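Side-chain contacts in cytoplasmic protein (Cryptococcus neoformans var. grubii serotype A, PDB 7LPO), which probably hydrolyses steryl beta-glucosides, splitting glucose from the sterol, as a fungal sterylglucosidase of glycosyl hydrolase family 5: residues A126-C131 and K249-E254; L407-Y412 and S441-R446. All blocks are in the same frame, centred on the assembly; numbering follows the deposited sequence.

Contact 1: A126-C131 and K249-E254; sequences AVLRKC and KRIAEE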
ATOM      1  N   ALA A 126      14.706  -9.403  13.798  1.00 21.80           N
ATOM      2  CA  ALA A 126      14.590  -8.941  15.176  1.00 20.38           C
ATOM      3  C   ALA A 126      13.300  -8.162  15.387  1.00 20.63           C
ATOM      4  O   ALA A 126      12.623  -8.329  16.407  1.00 22.10           O
ATOM      5  CB  ALA A 126      15.798  -8.071  15.538  1.00 20.27           C
ATOM      6  N   VAL A 127      12.948  -7.289  14.442  1.00 21.21           N
ATOM      7  CA  VAL A 127      11.674  -6.578  14.530  1.00 20.01           C
ATOM      8  C   VAL A 127      10.515  -7.564  14.509  1.00 16.72           C
ATOM      9  O   VAL A 127       9.580  -7.466  15.306  1.00 19.37           O
ATOM     10  CB  VAL A 127      11.550  -5.546  13.395  1.00 23.35           C
ATOM     11  CG1 VAL A 127      10.155  -4.918  13.394  1.00 26.19           C
ATOM     12  CG2 VAL A 127      12.627  -4.488  13.525  1.00 24.02           C
ATOM     13  N   LEU A 128      10.567  -8.546  13.609  1.00 17.19           N
ATOM     14  CA  LEU A 128       9.492  -9.531  13.549  1.00 19.93           C
ATOM     15  C   LEU A 128       9.366 -10.297  14.861  1.00 21.31           C
ATOM     16  O   LEU A 128       8.256 -10.622  15.292  1.00 23.04           O
ATOM     17  CB  LEU A 128       9.726 -10.490  12.384  1.00 19.10           C
ATOM     18  CG  LEU A 128       9.649  -9.826  11.013  1.00 20.64           C
ATOM     19  CD1 LEU A 128       9.994 -10.810   9.903  1.00 22.74           C
ATOM     20  CD2 LEU A 128       8.255  -9.208  10.793  1.00 21.05           C
ATOM     21  N   ARG A 129      10.488 -10.576  15.524  1.00 22.54           N
ATOM     22  CA  ARG A 129      10.422 -11.295  16.793  1.00 25.32           C
ATOM     23  C   ARG A 129       9.655 -10.501  17.845  1.00 23.57           C
ATOM     24  O   ARG A 129       8.852 -11.068  18.594  1.00 22.49           O
ATOM     25  CB  ARG A 129      11.832 -11.614  17.289  1.00 27.11           C
ATOM     26  CG  ARG A 129      12.477 -12.784  16.564  1.00 30.69           C
ATOM     27  CD  ARG A 129      13.490 -13.486  17.451  1.00 33.35           C
ATOM     28  NE  ARG A 129      14.608 -14.023  16.683  1.00 36.53           N
ATOM     29  CZ  ARG A 129      14.605 -15.208  16.084  1.00 40.35           C
ATOM     30  NH1 ARG A 129      13.531 -15.995  16.158  1.00 41.15           N
ATOM     31  NH2 ARG A 129      15.679 -15.609  15.410  1.00 42.71           N
ATOM     32  N   LYS A 130       9.893  -9.189  17.922  1.00 27.63           N
ATOM     33  CA  LYS A 130       9.145  -8.363  18.867  1.00 26.95           C
ATOM     34  C   LYS A 130       7.668  -8.291  18.497  1.00 25.16           C
ATOM     35  O   LYS A 130       6.802  -8.313  19.380  1.00 23.74           O
ATOM     36  CB  LYS A 130       9.743  -6.960  18.937  1.00 29.46           C
ATOM     37  CG  LYS A 130      11.000  -6.882  19.780  1.00 34.77           C
ATOM     38  CD  LYS A 130      11.386  -5.444  20.092  1.00 39.91           C
ATOM     39  CE  LYS A 130      12.252  -5.366  21.342  1.00 45.00           C
ATOM     40  NZ  LYS A 130      11.547  -5.884  22.553  1.00 49.21           N
ATOM     41  N   CYS A 131       7.350  -8.197  17.202  1.00 20.37           N
ATOM     42  CA  CYS A 131       5.947  -8.260  16.798  1.00 19.25           C
ATOM     43  C   CYS A 131       5.299  -9.546  17.296  1.00 18.37           C
ATOM     44  O   CYS A 131       4.152  -9.539  17.756  1.00 18.27           O
ATOM     45  CB  CYS A 131       5.820  -8.158  15.280  1.00 19.50           C
ATOM     46  SG  CYS A 131       6.459  -6.600  14.608  1.00 25.84           S
ATOM     47  N   LYS A 249      14.139 -16.739   2.641  1.00 19.98           N
ATOM     48  CA  LYS A 249      15.064 -17.796   3.031  1.00 20.87           C
ATOM     49  C   LYS A 249      15.708 -17.496   4.377  1.00 19.65           C
ATOM     50  O   LYS A 249      15.833 -18.386   5.226  1.00 20.82           O
ATOM     51  CB  LYS A 249      16.137 -17.957   1.956  1.00 23.05           C
ATOM     52  CG  LYS A 249      17.224 -18.954   2.295  1.00 26.94           C
ATOM     53  CD  LYS A 249      17.855 -19.509   1.019  1.00 32.17           C
ATOM     54  CE  LYS A 249      19.313 -19.134   0.927  1.00 36.66           C
ATOM     55  NZ  LYS A 249      20.088 -19.827   1.989  1.00 40.51           N
ATOM     56  N   ARG A 250      16.135 -16.250   4.584  1.00 17.10           N
ATOM     57  CA  ARG A 250      16.776 -15.888   5.842  1.00 17.97           C
ATOM     58  C   ARG A 250      15.838 -16.117   7.019  1.00 18.82           C
ATOM     59  O   ARG A 250      16.241 -16.671   8.047  1.00 20.33           O
ATOM     60  CB  ARG A 250      17.223 -14.428   5.802  1.00 21.04           C
ATOM     61  CG  ARG A 250      18.093 -14.018   6.966  1.00 24.15           C
ATOM     62  CD  ARG A 250      19.538 -14.309   6.650  1.00 25.67           C
ATOM     63  NE  ARG A 250      20.461 -13.771   7.645  1.00 27.22           N
ATOM     64  CZ  ARG A 250      21.783 -13.851   7.536  1.00 28.08           C
ATOM     65  NH1 ARG A 250      22.320 -14.435   6.471  1.00 28.66           N
ATOM     66  NH2 ARG A 250      22.569 -13.346   8.477  1.00 28.03           N
ATOM     67  N   ILE A 251      14.588 -15.668   6.895  1.00 20.22           N
ATOM     68  CA  ILE A 251      13.613 -15.889   7.955  1.00 20.61           C
ATOM     69  C   ILE A 251      13.401 -17.379   8.165  1.00 22.85           C
ATOM     70  O   ILE A 251      13.324 -17.857   9.303  1.00 25.58           O
ATOM     71  CB  ILE A 251      12.285 -15.183   7.621  1.00 18.78           C
ATOM     72  CG1 ILE A 251      12.434 -13.669   7.682  1.00 18.34           C
ATOM     73  CG2 ILE A 251      11.193 -15.642   8.562  1.00 15.69           C
ATOM     74  CD1 ILE A 251      11.289 -12.939   6.985  1.00 18.82           C
ATOM     75  N   ALA A 252      13.296 -18.136   7.069  1.00 21.27           N
ATOM     76  CA  ALA A 252      13.010 -19.561   7.187  1.00 22.57           C
ATOM     77  C   ALA A 252      14.156 -20.314   7.858  1.00 25.61           C
ATOM     78  O   ALA A 252      13.921 -21.276   8.600  1.00 27.65           O
ATOM     79  CB  ALA A 252      12.717 -20.150   5.805  1.00 21.51           C
ATOM     80  N   GLU A 253      15.398 -19.895   7.617  1.00 29.99           N
ATOM     81  CA  GLU A 253      16.547 -20.636   8.121  1.00 28.35           C
ATOM     82  C   GLU A 253      17.016 -20.158   9.481  1.00 27.98           C
ATOM     83  O   GLU A 253      17.507 -20.972  10.270  1.00 29.58           O
ATOM     84  CB  GLU A 253      17.716 -20.547   7.137  1.00 29.43           C
ATOM     85  CG  GLU A 253      17.458 -21.249   5.826  1.00 33.65           C
ATOM     86  CD  GLU A 253      18.616 -21.141   4.870  1.00 40.03           C
ATOM     87  OE1 GLU A 253      19.573 -20.387   5.156  1.00 42.83           O
ATOM     88  OE2 GLU A 253      18.568 -21.813   3.823  1.00 43.46           O
ATOM     89  N   GLU A 254      16.886 -18.864   9.776  1.00 23.73           N
ATOM     90  CA  GLU A 254      17.402 -18.296  11.013  1.00 23.69           C
ATOM     91  C   GLU A 254      16.326 -17.989  12.040  1.00 22.70           C
ATOM     92  O   GLU A 254      16.664 -17.750  13.205  1.00 24.60           O
ATOM     93  CB  GLU A 254      18.181 -17.006  10.725  1.00 26.00           C
ATOM     94  CG  GLU A 254      19.450 -17.222   9.917  1.00 29.84           C
ATOM     95  CD  GLU A 254      20.474 -18.079  10.657  1.00 31.18           C
ATOM     96  OE1 GLU A 254      20.759 -17.789  11.853  1.00 30.20           O
ATOM     97  OE2 GLU A 254      20.978 -19.042  10.037  1.00 30.66           O
TER
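Two outer helices of the family 5 TIM barrel, 118-133 and 232-254, meet through Leu128 against Ile251 and Arg129 against Glu254. The segments stand well apart, 9.4 Å between the CA atoms of Leu128 and Ile251, so it is side chains that bridge them from the first helix. Leu128 is directed toward the other helix, and its CD1 methyl meets CD1 of Ile251 at 3.8 Å, the two side chains crossing at about a right angle. Ile251 starts out along the flank of its helix; because CG1 lies anti to the carbonyl carbon (chi1 -69°), the longer branch swings over to Leu128 with CD1 leading. Val138 and Met140 of strand 137-143 also pack on Leu128, while Ile251 touches Ile125 about one turn earlier on the first helix.

Beside this apolar pair, Arg129 supplies the polar link. Its chain, bent at chi3, brings NH2 to the main-chain O of Glu254 at 3.2 Å, with an N-H...O angle of 144°. The oxygen sits at the edge of the guanidinium, near its plane, whereas the donor is tilted 28° from the carbonyl plane of Glu254. What Arg129 recognises is therefore the backbone at the C-terminal end of helix 232-254: the Glu254 carboxylate stays 6.6 Å away, measured from Arg129 NH2 to Glu254 OE1.

NH1 of the same guanidinium forms a salt bridge with Asp257, just beyond the helix. One arginine thus joins a carbonyl at a helix C terminus to a nearby carboxylate, and the partial negative charge of that helix end would probably favour the cation, while the two grips limit rotation of its flat head.

Contact 2: L407-Y412 and S441-R446; sequences LHWLAY and SFLKGR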
ATOM      1  N   LEU A 407       2.152 -13.215 -15.169  1.00 16.85           N
ATOM      2  CA  LEU A 407       3.335 -14.031 -15.407  1.00 17.82           C
ATOM      3  C   LEU A 407       4.420 -13.731 -14.379  1.00 17.26           C
ATOM      4  O   LEU A 407       5.055 -14.648 -13.853  1.00 14.68           O
ATOM      5  CB  LEU A 407       3.850 -13.788 -16.824  1.00 23.38           C
ATOM      6  CG  LEU A 407       5.021 -14.637 -17.312  1.00 29.41           C
ATOM      7  CD1 LEU A 407       4.790 -16.115 -17.106  1.00 31.75           C
ATOM      8  CD2 LEU A 407       5.259 -14.322 -18.792  1.00 31.91           C
ATOM      9  N   HIS A 408       4.640 -12.451 -14.071  1.00 15.95           N
ATOM     10  CA  HIS A 408       5.564 -12.115 -12.990  1.00 15.37           C
ATOM     11  C   HIS A 408       5.100 -12.727 -11.674  1.00 17.25           C
ATOM     12  O   HIS A 408       5.917 -13.195 -10.870  1.00 15.67           O
ATOM     13  CB  HIS A 408       5.694 -10.593 -12.845  1.00 17.19           C
ATOM     14  CG  HIS A 408       6.222 -10.166 -11.510  1.00 14.75           C
ATOM     15  ND1 HIS A 408       7.545 -10.306 -11.152  1.00 14.75           N
ATOM     16  CD2 HIS A 408       5.593  -9.653 -10.426  1.00 16.68           C
ATOM     17  CE1 HIS A 408       7.711  -9.883  -9.910  1.00 14.72           C
ATOM     18  NE2 HIS A 408       6.544  -9.471  -9.452  1.00 14.70           N
ATOM     19  N   TRP A 409       3.786 -12.736 -11.441  1.00 14.25           N
ATOM     20  CA  TRP A 409       3.272 -13.216 -10.163  1.00 15.92           C
ATOM     21  C   TRP A 409       3.484 -14.713  -9.991  1.00 16.13           C
ATOM     22  O   TRP A 409       3.712 -15.177  -8.867  1.00 17.72           O
ATOM     23  CB  TRP A 409       1.789 -12.888 -10.019  1.00 14.20           C
ATOM     24  CG  TRP A 409       1.240 -13.422  -8.723  1.00 14.16           C
ATOM     25  CD1 TRP A 409       1.249 -12.796  -7.509  1.00 14.13           C
ATOM     26  CD2 TRP A 409       0.653 -14.706  -8.506  1.00 15.50           C
ATOM     27  NE1 TRP A 409       0.687 -13.603  -6.558  1.00 14.10           N
ATOM     28  CE2 TRP A 409       0.317 -14.785  -7.142  1.00 16.61           C
ATOM     29  CE3 TRP A 409       0.378 -15.798  -9.333  1.00 15.81           C
ATOM     30  CZ2 TRP A 409      -0.281 -15.910  -6.588  1.00 16.29           C
ATOM     31  CZ3 TRP A 409      -0.212 -16.918  -8.777  1.00 16.72           C
ATOM     32  CH2 TRP A 409      -0.538 -16.963  -7.421  1.00 17.21           C
ATOM     33  N   LEU A 410       3.418 -15.485 -11.079  1.00 16.09           N
ATOM     34  CA  LEU A 410       3.702 -16.912 -10.978  1.00 18.52           C
ATOM     35  C   LEU A 410       5.125 -17.143 -10.494  1.00 18.33           C
ATOM     36  O   LEU A 410       5.351 -17.913  -9.551  1.00 19.84           O
ATOM     37  CB  LEU A 410       3.478 -17.604 -12.318  1.00 20.73           C
ATOM     38  CG  LEU A 410       2.065 -17.491 -12.898  1.00 26.61           C
ATOM     39  CD1 LEU A 410       2.091 -18.014 -14.353  1.00 30.76           C
ATOM     40  CD2 LEU A 410       1.025 -18.239 -12.092  1.00 27.40           C
ATOM     41  N   ALA A 411       6.097 -16.467 -11.127  1.00 18.12           N
ATOM     42  CA  ALA A 411       7.499 -16.582 -10.729  1.00 18.84           C
ATOM     43  C   ALA A 411       7.710 -16.125  -9.292  1.00 18.87           C
ATOM     44  O   ALA A 411       8.398 -16.791  -8.509  1.00 21.79           O
ATOM     45  CB  ALA A 411       8.386 -15.766 -11.675  1.00 18.74           C
ATOM     46  N   TYR A 412       7.145 -14.970  -8.933  1.00 17.11           N
ATOM     47  CA  TYR A 412       7.299 -14.462  -7.572  1.00 15.17           C
ATOM     48  C   TYR A 412       6.707 -15.434  -6.560  1.00 14.86           C
ATOM     49  O   TYR A 412       7.370 -15.823  -5.593  1.00 14.09           O
ATOM     50  CB  TYR A 412       6.639 -13.083  -7.450  1.00 14.63           C
ATOM     51  CG  TYR A 412       6.608 -12.537  -6.040  1.00 15.78           C
ATOM     52  CD1 TYR A 412       7.717 -11.915  -5.499  1.00 14.79           C
ATOM     53  CD2 TYR A 412       5.468 -12.652  -5.241  1.00 16.36           C
ATOM     54  CE1 TYR A 412       7.708 -11.415  -4.214  1.00 15.11           C
ATOM     55  CE2 TYR A 412       5.455 -12.154  -3.939  1.00 15.56           C
ATOM     56  CZ  TYR A 412       6.585 -11.537  -3.437  1.00 16.15           C
ATOM     57  OH  TYR A 412       6.605 -11.021  -2.159  1.00 18.05           O
ATOM     58  N   SER A 441      -3.270 -24.369  -9.272  1.00 30.94           N
ATOM     59  CA  SER A 441      -1.984 -25.046  -9.137  1.00 29.32           C
ATOM     60  C   SER A 441      -0.951 -24.164  -8.448  1.00 32.03           C
ATOM     61  O   SER A 441       0.064 -24.677  -7.966  1.00 34.62           O
ATOM     62  CB  SER A 441      -1.454 -25.486 -10.509  1.00 27.60           C
ATOM     63  OG  SER A 441      -1.598 -24.470 -11.486  1.00 27.17           O
ATOM     64  N   PHE A 442      -1.180 -22.851  -8.399  1.00 30.03           N
ATOM     65  CA  PHE A 442      -0.319 -21.927  -7.667  1.00 26.01           C
ATOM     66  C   PHE A 442      -0.977 -21.371  -6.412  1.00 23.07           C
ATOM     67  O   PHE A 442      -0.292 -21.140  -5.416  1.00 22.85           O
ATOM     68  CB  PHE A 442       0.098 -20.755  -8.568  1.00 24.88           C
ATOM     69  CG  PHE A 442       1.096 -21.126  -9.622  1.00 27.77           C
ATOM     70  CD1 PHE A 442       0.737 -21.946 -10.675  1.00 28.33           C
ATOM     71  CD2 PHE A 442       2.397 -20.646  -9.564  1.00 30.36           C
ATOM     72  CE1 PHE A 442       1.659 -22.290 -11.647  1.00 30.39           C
ATOM     73  CE2 PHE A 442       3.322 -20.986 -10.528  1.00 32.24           C
ATOM     74  CZ  PHE A 442       2.958 -21.809 -11.570  1.00 32.54           C
ATOM     75  N   LEU A 443      -2.287 -21.138  -6.438  1.00 22.19           N
ATOM     76  CA  LEU A 443      -2.975 -20.671  -5.240  1.00 21.91           C
ATOM     77  C   LEU A 443      -3.017 -21.760  -4.173  1.00 22.92           C
ATOM     78  O   LEU A 443      -2.688 -21.512  -3.006  1.00 20.94           O
ATOM     79  CB  LEU A 443      -4.387 -20.223  -5.597  1.00 21.36           C
ATOM     80  CG  LEU A 443      -4.519 -18.996  -6.495  1.00 22.39           C
ATOM     81  CD1 LEU A 443      -5.983 -18.721  -6.780  1.00 23.73           C
ATOM     82  CD2 LEU A 443      -3.859 -17.804  -5.847  1.00 23.11           C
ATOM     83  N   LYS A 444      -3.447 -22.966  -4.561  1.00 25.10           N
ATOM     84  CA  LYS A 444      -3.443 -24.142  -3.695  1.00 23.88           C
ATOM     85  C   LYS A 444      -4.230 -23.898  -2.411  1.00 21.30           C
ATOM     86  O   LYS A 444      -3.824 -24.321  -1.329  1.00 23.30           O
ATOM     87  CB  LYS A 444      -2.012 -24.577  -3.374  1.00 25.54           C
ATOM     88  CG  LYS A 444      -1.232 -25.135  -4.560  1.00 26.59           C
ATOM     89  CD  LYS A 444       0.102 -25.763  -4.105  1.00 29.59           C
ATOM     90  CE  LYS A 444       0.879 -26.349  -5.281  1.00 34.95           C
ATOM     91  NZ  LYS A 444       2.262 -26.771  -4.907  1.00 38.15           N
ATOM     92  N   GLY A 445      -5.359 -23.203  -2.532  1.00 19.19           N
ATOM     93  CA  GLY A 445      -6.253 -23.010  -1.408  1.00 16.83           C
ATOM     94  C   GLY A 445      -5.689 -22.197  -0.270  1.00 16.69           C
ATOM     95  O   GLY A 445      -6.137 -22.339   0.870  1.00 18.61           O
ATOM     96  N   ARG A 446      -4.726 -21.326  -0.543  1.00 14.56           N
ATOM     97  CA  ARG A 446      -4.111 -20.560   0.536  1.00 15.54           C
ATOM     98  C   ARG A 446      -3.745 -19.177  -0.009  1.00 15.70           C
ATOM     99  O   ARG A 446      -2.579 -18.873  -0.284  1.00 15.00           O
ATOM    100  CB  ARG A 446      -2.891 -21.281   1.104  1.00 16.29           C
ATOM    101  CG  ARG A 446      -2.403 -20.698   2.405  1.00 16.63           C
ATOM    102  CD  ARG A 446      -1.941 -21.781   3.377  1.00 17.49           C
ATOM    103  NE  ARG A 446      -1.441 -21.162   4.601  1.00 17.83           N
ATOM    104  CZ  ARG A 446      -2.228 -20.691   5.562  1.00 17.67           C
ATOM    105  NH1 ARG A 446      -3.545 -20.807   5.438  1.00 17.32           N
ATOM    106  NH2 ARG A 446      -1.704 -20.118   6.636  1.00 17.86           N
TER
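Phe442 reaches across from the short helix 440-443 to meet Leu410 and Trp409 on helix 400-419, and its atoms divide the work between the two. At the root, CB lies 3.9 Å from CZ3 of Trp409, and the two side chains run past each other in opposite directions. The torsion that sets CG anti to the carbonyl carbon (chi1 -73°) carries the ring on toward Leu410. There one face receives the CD2 methyl of Leu410, which stands 3.7 Å from the centroid of the Phe442 ring and only 9° off the ring normal: a CH-pi contact centred on the six-membered ring. CG and CD2 of the phenyl are the ring atoms nearest this methyl, and CE1 and CZ at the far end still lie beneath it. On one side of the ring, CE2 approaches CB of Leu410 at 3.8 Å and comes just as near to the backbone O of that residue. This carbonyl also accepts hydrogen bonds from the hydroxyls of Ser413 and Ser414.

The neighbouring residue, Leu443, continues the contact inward. Its CD2 methyl touches CH2 of Trp409 at 3.8 Å, the two side chains crossing nearly at right angles. Trp409 can serve both residues because its CG lies anti to the backbone N (chi1 178°), which sends the benzo end of the indole toward the short helix. Ile427 of strand 424-427 touches both Trp409 and Leu443.

Beyond Leu443 the helix stops: Lys444 takes a positive phi, and a type I' turn from Leu443 to Arg446 leads into strand 447-449. This apolar seam, one methyl over a phenyl face and aliphatic carbons against the indole, joins the helices preceding parallel strands 424-427 and 447-449, consistent with the outer helical layer of a TIM barrel.

From the N terminus, the chain passes through helix 118-133 and strand 137-143 before helix 232-254 returns to it, so contact 1 closes a long loop of 117 intervening residues. Only after that does helix 400-419 begin; strand 424-427 follows, and contact 2 closes a much shorter loop of 28 residues just ahead of strand 447-449. The two loops lie in series and neither nest nor cross. The centres of contact 1 and contact 2 are about 23 Å apart. Helix 232-254 nevertheless connects them: it carries 249-254, while its Ile241 and Val244 touch side chains of 407-412, consistent with helices 118-133, 232-254 and 400-419 following one another around the barrel.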